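PDB 5EPD: glycerol trinitrate reductase from Agrobacterium tumefaciens, which is probably an FMN-dependent oxidoreductase of the old yellow enzyme family that reduces glycerol trinitrate. Local coordinates for residues G220-R225 / P263-D268; I247-V252 / Y269-L274; V193-A198 / L230-A235. All blocks are in the same frame, centred on the assembly; numbering follows the deposited sequence.

Contact 1: residues G220-R225 / P263-D268; sequences GSVENR and PQTQYD
Gln266 reaches across from the N-terminal half of helix 263-276 and lays its amide against the short helix 222-225, where Arg225 and Val222 take hold of it. Helix 263-276 is an outer helix of the TIM barrel of this old yellow enzyme; 222-225 is a short helix just ahead of helix 227-240. The contact's centre lies about 21 Å from the centre of the chain. The glutamine gets there by running CG anti to its backbone N (chi1 -172°) and then bending at chi2, which swings the amide over. Its two ends do different jobs. OE1 takes two hydrogen bonds from the side edge of the guanidinium: Arg225 NE lies 2.9 Å from Gln266 OE1, and Arg225 NH2 lies 3.0 Å from that same oxygen. NH2 arrives nearly in line with the CD-OE1 bond, while NE comes in tilted from the amide plane; both bonds are noticeably bent at the hydrogen, as sharing one oxygen demands. The guanidinium and amide planes stand 84° apart. At the other end, Gln266 NE2 donates in its own plane to Val222 O at 3.2 Å, a nearly straight bond at 165°. With both ends held, rotation of the amide is fixed. Val222 CG1 also lies 3.9 Å from Gln266 NE2, the two side chains sliding past each other in opposite directions. Arg225 NE has a second, weak acceptor in Ala207 O, and one guanidinium face has Ser221 O 3.5 Å above its centre.

Next to the polar grip lies a small apolar contact, at the exposed Thr265: Val222 CG2 meets Thr265 CG2 at 3.7 Å, the side chains crossing at about a right angle. The hydroxyl of Thr265 binds Asp262 instead. Ser221 starts the short helix as its N-cap, its OG accepting from Asn224 N at 3.3 Å.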
loop_
_atom_site.group_PDB
_atom_site.type_symbol
_atom_site.label_atom_id
_atom_site.label_comp_id
_atom_site.label_asym_id
_atom_site.label_seq_id
_atom_site.Cartn_x
_atom_site.Cartn_y
_atom_site.Cartn_z
ATOM N N GLY A 220 5.985 10.533 -22.328
ATOM C CA GLY A 220 6.969 11.158 -23.189
ATOM C C GLY A 220 8.024 11.954 -22.467
ATOM O O GLY A 220 8.947 12.452 -23.101
ATOM N N SER A 221 7.906 12.081 -21.151
ATOM C CA SER A 221 8.929 12.769 -20.368
ATOM C C SER A 221 8.752 12.523 -18.880
ATOM O O SER A 221 7.727 11.989 -18.417
ATOM C CB SER A 221 8.900 14.284 -20.632
ATOM O OG SER A 221 7.691 14.867 -20.167
ATOM N N VAL A 222 9.759 12.930 -18.128
ATOM C CA VAL A 222 9.702 12.813 -16.675
ATOM C C VAL A 222 8.388 13.393 -16.170
ATOM O O VAL A 222 7.646 12.742 -15.441
ATOM C CB VAL A 222 10.884 13.559 -16.025
ATOM C CG1 VAL A 222 10.672 13.748 -14.518
ATOM C CG2 VAL A 222 12.188 12.820 -16.333
ATOM N N GLU A 223 8.107 14.612 -16.607
ATOM C CA GLU A 223 7.006 15.416 -16.089
ATOM C C GLU A 223 5.654 14.849 -16.489
ATOM O O GLU A 223 4.720 14.844 -15.703
ATOM C CB GLU A 223 7.138 16.876 -16.577
ATOM C CG GLU A 223 8.395 17.625 -16.081
ATOM C CD GLU A 223 9.693 17.398 -16.896
ATOM O OE1 GLU A 223 9.706 16.626 -17.886
ATOM O OE2 GLU A 223 10.735 18.012 -16.535
ATOM N N ASN A 224 5.561 14.370 -17.721
ATOM C CA ASN A 224 4.352 13.767 -18.203
ATOM C C ASN A 224 4.063 12.427 -17.583
ATOM O O ASN A 224 2.924 12.181 -17.190
ATOM C CB ASN A 224 4.439 13.600 -19.704
ATOM C CG ASN A 224 4.164 14.889 -20.419
ATOM O OD1 ASN A 224 4.101 15.955 -19.788
ATOM N ND2 ASN A 224 3.953 14.811 -21.730
ATOM N N ARG A 225 5.078 11.555 -17.534
ATOM C CA ARG A 225 4.954 10.222 -16.907
ATOM C C ARG A 225 4.502 10.326 -15.439
ATOM O O ARG A 225 3.736 9.495 -14.929
ATOM C CB ARG A 225 6.286 9.451 -17.008
ATOM C CG ARG A 225 6.488 8.759 -18.351
ATOM C CD ARG A 225 7.591 7.705 -18.285
ATOM N NE ARG A 225 8.807 8.343 -17.816
ATOM C CZ ARG A 225 9.649 9.029 -18.588
ATOM N NH1 ARG A 225 9.444 9.140 -19.903
ATOM N NH2 ARG A 225 10.719 9.603 -18.046
ATOM N N PRO A 263 15.634 6.065 -12.990
ATOM C CA PRO A 263 14.682 6.262 -11.895
ATOM C C PRO A 263 15.062 7.420 -10.978
ATOM O O PRO A 263 14.183 8.044 -10.359
ATOM C CB PRO A 263 14.711 4.917 -11.154
ATOM C CG PRO A 263 15.975 4.238 -11.588
ATOM C CD PRO A 263 16.219 4.711 -12.988
ATOM N N GLN A 264 16.350 7.713 -10.903
ATOM C CA GLN A 264 16.801 8.818 -10.075
ATOM C C GLN A 264 16.169 10.169 -10.516
ATOM O O GLN A 264 15.560 10.879 -9.702
ATOM C CB GLN A 264 18.337 8.911 -10.091
ATOM C CG GLN A 264 18.880 9.805 -8.986
ATOM C CD GLN A 264 18.710 9.190 -7.596
ATOM O OE1 GLN A 264 19.324 8.172 -7.290
ATOM N NE2 GLN A 264 17.884 9.820 -6.745
ATOM N N THR A 265 16.308 10.504 -11.798
ATOM C CA THR A 265 15.681 11.703 -12.354
ATOM C C THR A 265 14.172 11.651 -12.143
ATOM O O THR A 265 13.547 12.631 -11.718
ATOM C CB THR A 265 15.966 11.831 -13.869
ATOM O OG1 THR A 265 17.385 11.797 -14.090
ATOM C CG2 THR A 265 15.385 13.128 -14.422
ATOM N N GLN A 266 13.595 10.489 -12.442
ATOM C CA GLN A 266 12.149 10.299 -12.364
ATOM C C GLN A 266 11.647 10.565 -10.952
ATOM O O GLN A 266 10.610 11.253 -10.774
ATOM C CB GLN A 266 11.764 8.883 -12.809
ATOM C CG GLN A 266 10.263 8.636 -12.962
ATOM C CD GLN A 266 9.600 9.500 -14.025
ATOM O OE1 GLN A 266 9.778 9.282 -15.244
ATOM N NE2 GLN A 266 8.803 10.481 -13.576
ATOM N N TYR A 267 12.363 10.027 -9.949
ATOM C CA TYR A 267 11.835 10.020 -8.558
ATOM C C TYR A 267 12.302 11.201 -7.714
ATOM O O TYR A 267 11.643 11.542 -6.731
ATOM C CB TYR A 267 12.053 8.661 -7.866
ATOM C CG TYR A 267 11.014 7.643 -8.311
ATOM C CD1 TYR A 267 11.199 6.905 -9.483
ATOM C CD2 TYR A 267 9.836 7.453 -7.594
ATOM C CE1 TYR A 267 10.235 6.016 -9.934
ATOM C CE2 TYR A 267 8.863 6.556 -8.030
ATOM C CZ TYR A 267 9.071 5.844 -9.205
ATOM O OH TYR A 267 8.139 4.959 -9.674
ATOM N N ASP A 268 13.419 11.830 -8.107
ATOM C CA ASP A 268 13.785 13.152 -7.577
ATOM C C ASP A 268 12.700 14.167 -7.950
ATOM O O ASP A 268 12.284 14.985 -7.107
ATOM C CB ASP A 268 15.109 13.650 -8.167
ATOM C CG ASP A 268 16.305 12.932 -7.617
ATOM O OD1 ASP A 268 16.189 12.218 -6.594
ATOM O OD2 ASP A 268 17.381 13.091 -8.215
#

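Contact 2: residues I247-V252 / Y269-L274; sequences IRISPV and YIVDKL
The ring of Tyr269 takes no part in the meeting of Ile247 with Leu274; it has Lys273 CG over one face, displaced toward the rim, and Glu223 CG near its OH. What joins strand 245-249 to helix 263-276 is a pair of branched aliphatic contacts, the strand-helix interface of a beta-alpha-beta unit of the TIM barrel that runs on into strand 281-284. Crossing the leucine at about a right angle, Ile247 sets CG2 against both its methyls, 3.8 Å from Leu274 CD1 and 4.0 Å from Leu274 CD2, and the extended Ile247 CD1 also comes to 4.1 Å from Leu274 CD2. Further along the strand, Ile249 places CG1 between its backbone N and carbonyl carbon (chi1 63°); from there the chain extends anti (chi2 -179°) and brings Ile249 CD1 to 4.0 Å from Val271 CG2, again at roughly a right angle. Met229 and Thr233 of helix 227-240 pack on Ile247 too, and Leu303 of helix 300-306 on Val271. All four touching residues are buried and meet through methyl carbons alone, so the contact relies on the exclusion of water and on shape, without directional bonds.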
loop_
_atom_site.group_PDB
_atom_site.type_symbol
_atom_site.label_atom_id
_atom_site.label_comp_id
_atom_site.label_asym_id
_atom_site.label_seq_id
_atom_site.Cartn_x
_atom_site.Cartn_y
_atom_site.Cartn_z
ATOM N N ILE A 247 1.855 8.540 0.414
ATOM C CA ILE A 247 1.989 7.790 -0.809
ATOM C C ILE A 247 3.108 6.778 -0.582
ATOM O O ILE A 247 4.054 7.053 0.189
ATOM C CB ILE A 247 2.299 8.733 -2.000
ATOM C CG1 ILE A 247 2.305 7.978 -3.316
ATOM C CG2 ILE A 247 3.637 9.440 -1.807
ATOM C CD1 ILE A 247 2.473 8.891 -4.502
ATOM N N ARG A 248 2.980 5.607 -1.220
ATOM C CA ARG A 248 4.078 4.624 -1.316
ATOM C C ARG A 248 4.684 4.636 -2.723
ATOM O O ARG A 248 3.934 4.651 -3.682
ATOM C CB ARG A 248 3.548 3.216 -1.024
ATOM C CG ARG A 248 4.617 2.147 -0.832
ATOM C CD ARG A 248 4.021 0.790 -0.421
ATOM N NE ARG A 248 4.804 0.135 0.641
ATOM C CZ ARG A 248 4.920 -1.186 0.819
ATOM N NH1 ARG A 248 4.322 -2.031 -0.005
ATOM N NH2 ARG A 248 5.659 -1.674 1.830
ATOM N N ILE A 249 6.024 4.601 -2.828
ATOM C CA ILE A 249 6.742 4.451 -4.100
ATOM C C ILE A 249 7.862 3.419 -3.996
ATOM O O ILE A 249 8.368 3.126 -2.917
ATOM C CB ILE A 249 7.397 5.773 -4.576
ATOM C CG1 ILE A 249 8.455 6.234 -3.566
ATOM C CG2 ILE A 249 6.323 6.835 -4.776
ATOM C CD1 ILE A 249 9.170 7.531 -3.881
ATOM N N SER A 250 8.265 2.911 -5.143
ATOM C CA SER A 250 9.299 1.897 -5.243
ATOM C C SER A 250 10.180 2.233 -6.458
ATOM O O SER A 250 9.970 1.668 -7.552
ATOM C CB SER A 250 8.636 0.523 -5.447
ATOM O OG SER A 250 7.843 0.484 -6.644
ATOM N N PRO A 251 11.130 3.187 -6.299
ATOM C CA PRO A 251 11.961 3.677 -7.410
ATOM C C PRO A 251 12.635 2.582 -8.239
ATOM O O PRO A 251 12.598 2.632 -9.475
ATOM C CB PRO A 251 13.025 4.520 -6.696
ATOM C CG PRO A 251 12.319 5.034 -5.498
ATOM C CD PRO A 251 11.443 3.897 -5.040
ATOM N N VAL A 252 13.234 1.607 -7.558
ATOM C CA VAL A 252 13.947 0.525 -8.202
ATOM C C VAL A 252 13.070 -0.720 -8.276
ATOM O O VAL A 252 12.763 -1.334 -7.272
ATOM C CB VAL A 252 15.241 0.212 -7.441
ATOM C CG1 VAL A 252 16.065 -0.817 -8.200
ATOM C CG2 VAL A 252 16.052 1.488 -7.235
ATOM N N TYR A 269 12.269 14.118 -9.217
ATOM C CA TYR A 269 11.169 14.967 -9.697
ATOM C C TYR A 269 9.868 14.751 -8.910
ATOM O O TYR A 269 9.294 15.702 -8.346
ATOM C CB TYR A 269 10.893 14.738 -11.195
ATOM C CG TYR A 269 9.746 15.610 -11.676
ATOM C CD1 TYR A 269 9.948 16.967 -11.921
ATOM C CD2 TYR A 269 8.444 15.098 -11.825
ATOM C CE1 TYR A 269 8.908 17.792 -12.336
ATOM C CE2 TYR A 269 7.391 15.920 -12.242
ATOM C CZ TYR A 269 7.628 17.272 -12.500
ATOM O OH TYR A 269 6.619 18.132 -12.924
ATOM N N ILE A 270 9.416 13.490 -8.892
ATOM C CA ILE A 270 8.194 13.085 -8.176
ATOM C C ILE A 270 8.232 13.493 -6.701
ATOM O O ILE A 270 7.250 14.027 -6.184
ATOM C CB ILE A 270 7.909 11.561 -8.324
ATOM C CG1 ILE A 270 7.303 11.282 -9.706
ATOM C CG2 ILE A 270 6.936 11.059 -7.247
ATOM C CD1 ILE A 270 7.593 9.896 -10.245
ATOM N N VAL A 271 9.345 13.253 -6.017
ATOM C CA VAL A 271 9.407 13.626 -4.578
ATOM C C VAL A 271 9.451 15.147 -4.378
ATOM O O VAL A 271 8.821 15.643 -3.459
ATOM C CB VAL A 271 10.532 12.886 -3.801
ATOM C CG1 VAL A 271 10.728 13.460 -2.389
ATOM C CG2 VAL A 271 10.202 11.395 -3.711
ATOM N N ASP A 272 10.145 15.881 -5.244
ATOM C CA ASP A 272 10.056 17.356 -5.231
ATOM C C ASP A 272 8.598 17.815 -5.290
ATOM O O ASP A 272 8.142 18.635 -4.499
ATOM C CB ASP A 272 10.785 17.970 -6.442
ATOM C CG ASP A 272 12.297 17.929 -6.316
ATOM O OD1 ASP A 272 12.811 17.918 -5.166
ATOM O OD2 ASP A 272 12.964 17.908 -7.388
ATOM N N LYS A 273 7.880 17.289 -6.267
ATOM C CA LYS A 273 6.482 17.636 -6.447
ATOM C C LYS A 273 5.580 17.160 -5.293
ATOM O O LYS A 273 4.626 17.852 -4.908
ATOM C CB LYS A 273 6.014 17.068 -7.777
ATOM C CG LYS A 273 6.583 17.844 -8.954
ATOM C CD LYS A 273 5.783 19.129 -9.157
ATOM C CE LYS A 273 6.216 19.895 -10.394
ATOM N NZ LYS A 273 7.122 21.029 -10.065
ATOM N N LEU A 274 5.876 15.981 -4.748
ATOM C CA LEU A 274 5.116 15.480 -3.603
ATOM C C LEU A 274 5.340 16.388 -2.422
ATOM O O LEU A 274 4.381 16.753 -1.753
ATOM C CB LEU A 274 5.502 14.048 -3.229
ATOM C CG LEU A 274 4.991 12.986 -4.188
ATOM C CD1 LEU A 274 5.777 11.695 -3.955
ATOM C CD2 LEU A 274 3.485 12.792 -4.031
#

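Contact 3: residues V193-A198 / L230-A235; sequences VEVHGA and LEVTAA
Val195 leaves its strand with CB pointing at helix 227-240 and splits there into two methyls, of which CG1 alone makes the close approach. Val195 CB itself comes no closer than 4.4 Å, to Thr233 OG1. CG1, held anti to the backbone N (chi1 173°), carries the touch: Val195 CG1 lies 4.0 Å from Val232 CG1, a methyl-to-methyl meeting, and 4.2 Å from Thr233 OG1 of the next residue along the helix. The tip thus rests against two successive helix residues, and the side chain crosses both at a slant. The other branch, beside the backbone N, gains nothing on CB, with Val195 CG2 4.4 Å from Thr233 OG1.

This is a strand of the TIM barrel meeting the helix that covers it. Helix 227-240 comes after strand 193-196 in the chain and leads into strand 245-249, the parallel neighbour on one side in the closed sheet, and Ile247 of that strand packs beside Val195. On the helix, Val232 also uses CG1 for the contact, and its side chain further packs on Phe178 of helix 171-187. Thr233 OG1 lies beside the Val195 methyl only as a packing neighbour: it is bonded back to Met229 O, one turn earlier in its own helix, which ties up the polar end of a buried side chain. Thr233 also touches Leu274 of helix 263-276.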
loop_
_atom_site.group_PDB
_atom_site.type_symbol
_atom_site.label_atom_id
_atom_site.label_comp_id
_atom_site.label_asym_id
_atom_site.label_seq_id
_atom_site.Cartn_x
_atom_site.Cartn_y
_atom_site.Cartn_z
ATOM N N VAL A 193 -5.046 7.937 4.438
ATOM C CA VAL A 193 -4.827 6.994 3.339
ATOM C C VAL A 193 -3.399 7.001 2.822
ATOM O O VAL A 193 -2.629 7.956 3.042
ATOM C CB VAL A 193 -5.726 7.293 2.131
ATOM C CG1 VAL A 193 -7.195 7.220 2.537
ATOM C CG2 VAL A 193 -5.372 8.654 1.529
ATOM N N GLU A 194 -3.072 5.930 2.107
ATOM C CA GLU A 194 -1.791 5.803 1.434
ATOM C C GLU A 194 -2.046 5.447 -0.040
ATOM O O GLU A 194 -2.504 4.375 -0.361
ATOM C CB GLU A 194 -0.934 4.727 2.093
ATOM C CG GLU A 194 0.413 4.622 1.420
ATOM C CD GLU A 194 1.304 3.583 2.019
ATOM O OE1 GLU A 194 1.493 2.534 1.355
ATOM O OE2 GLU A 194 1.821 3.829 3.132
ATOM N N VAL A 195 -1.740 6.367 -0.934
ATOM C CA VAL A 195 -1.880 6.153 -2.376
ATOM C C VAL A 195 -0.874 5.069 -2.807
ATOM O O VAL A 195 0.337 5.197 -2.547
ATOM C CB VAL A 195 -1.656 7.506 -3.133
ATOM C CG1 VAL A 195 -1.628 7.325 -4.653
ATOM C CG2 VAL A 195 -2.746 8.504 -2.744
ATOM N N HIS A 196 -1.349 3.993 -3.438
ATOM C CA HIS A 196 -0.398 2.970 -3.911
ATOM C C HIS A 196 0.284 3.417 -5.245
ATOM O O HIS A 196 -0.252 3.215 -6.368
ATOM C CB HIS A 196 -1.065 1.578 -4.034
ATOM C CG HIS A 196 -0.095 0.420 -4.005
ATOM N ND1 HIS A 196 1.268 0.563 -4.197
ATOM C CD2 HIS A 196 -0.310 -0.907 -3.830
ATOM C CE1 HIS A 196 1.853 -0.619 -4.115
ATOM N NE2 HIS A 196 0.915 -1.531 -3.892
ATOM N N GLY A 197 1.473 4.021 -5.104
ATOM C CA GLY A 197 2.247 4.517 -6.251
ATOM C C GLY A 197 3.408 3.605 -6.643
ATOM O O GLY A 197 4.292 4.024 -7.417
ATOM N N ALA A 198 3.366 2.345 -6.164
ATOM C CA ALA A 198 4.495 1.385 -6.249
ATOM C C ALA A 198 4.117 0.061 -6.878
ATOM O O ALA A 198 2.951 -0.174 -7.257
ATOM C CB ALA A 198 5.046 1.114 -4.848
ATOM N N LEU A 230 0.875 12.388 -9.487
ATOM C CA LEU A 230 0.812 13.668 -8.812
ATOM C C LEU A 230 -0.612 14.231 -8.801
ATOM O O LEU A 230 -1.047 14.782 -7.784
ATOM C CB LEU A 230 1.787 14.657 -9.471
ATOM C CG LEU A 230 3.282 14.315 -9.390
ATOM C CD1 LEU A 230 4.061 15.353 -10.188
ATOM C CD2 LEU A 230 3.781 14.253 -7.947
ATOM N N GLU A 231 -1.333 14.086 -9.908
ATOM C CA GLU A 231 -2.735 14.504 -9.958
ATOM C C GLU A 231 -3.560 13.741 -8.962
ATOM O O GLU A 231 -4.436 14.313 -8.308
ATOM C CB GLU A 231 -3.329 14.323 -11.355
ATOM C CG GLU A 231 -2.963 15.485 -12.273
ATOM C CD GLU A 231 -3.405 15.281 -13.702
ATOM O OE1 GLU A 231 -4.038 14.242 -13.975
ATOM O OE2 GLU A 231 -3.103 16.162 -14.538
ATOM N N VAL A 232 -3.292 12.440 -8.847
ATOM C CA VAL A 232 -4.059 11.594 -7.929
ATOM C C VAL A 232 -3.778 12.010 -6.467
ATOM O O VAL A 232 -4.701 12.267 -5.703
ATOM C CB VAL A 232 -3.809 10.082 -8.181
ATOM C CG1 VAL A 232 -4.288 9.242 -7.001
ATOM C CG2 VAL A 232 -4.509 9.620 -9.454
ATOM N N THR A 233 -2.512 12.118 -6.093
ATOM C CA THR A 233 -2.148 12.559 -4.745
ATOM C C THR A 233 -2.652 13.992 -4.413
ATOM O O THR A 233 -3.052 14.282 -3.285
ATOM C CB THR A 233 -0.611 12.472 -4.546
ATOM O OG1 THR A 233 -0.128 11.215 -5.035
ATOM C CG2 THR A 233 -0.220 12.625 -3.080
ATOM N N ALA A 234 -2.624 14.888 -5.388
ATOM C CA ALA A 234 -3.108 16.263 -5.191
ATOM C C ALA A 234 -4.622 16.311 -4.892
ATOM O O ALA A 234 -5.075 17.073 -4.016
ATOM C CB ALA A 234 -2.769 17.119 -6.420
ATOM N N ALA A 235 -5.389 15.495 -5.631
ATOM C CA ALA A 235 -6.836 15.402 -5.455
ATOM C C ALA A 235 -7.208 14.751 -4.129
ATOM O O ALA A 235 -8.156 15.177 -3.481
ATOM C CB ALA A 235 -7.454 14.638 -6.604
#

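Contacts 2 and 3 are both buried and both set a helix against the barrel wall, on 245-249 and 193-196, neighbouring parallel strands joined by backbone hydrogen bonds, among them Arg248 with Val195. Contact 1 lies farther out, joins helix to helix and is only partly buried. It shares helix 263-276 with contact 2: residues 263-268 serve the outer contact, residues 269-274 the inner one, and Tyr267, from the outer half of the helix, touches Ile249 of contact 2's strand. The chemistry follows the place in the fold: polar bonds beside a small methyl contact at the periphery; almost wholly apolar meetings, with one internally bonded threonine hydroxyl, behind the strands. Contacts 1 and 3 do not touch.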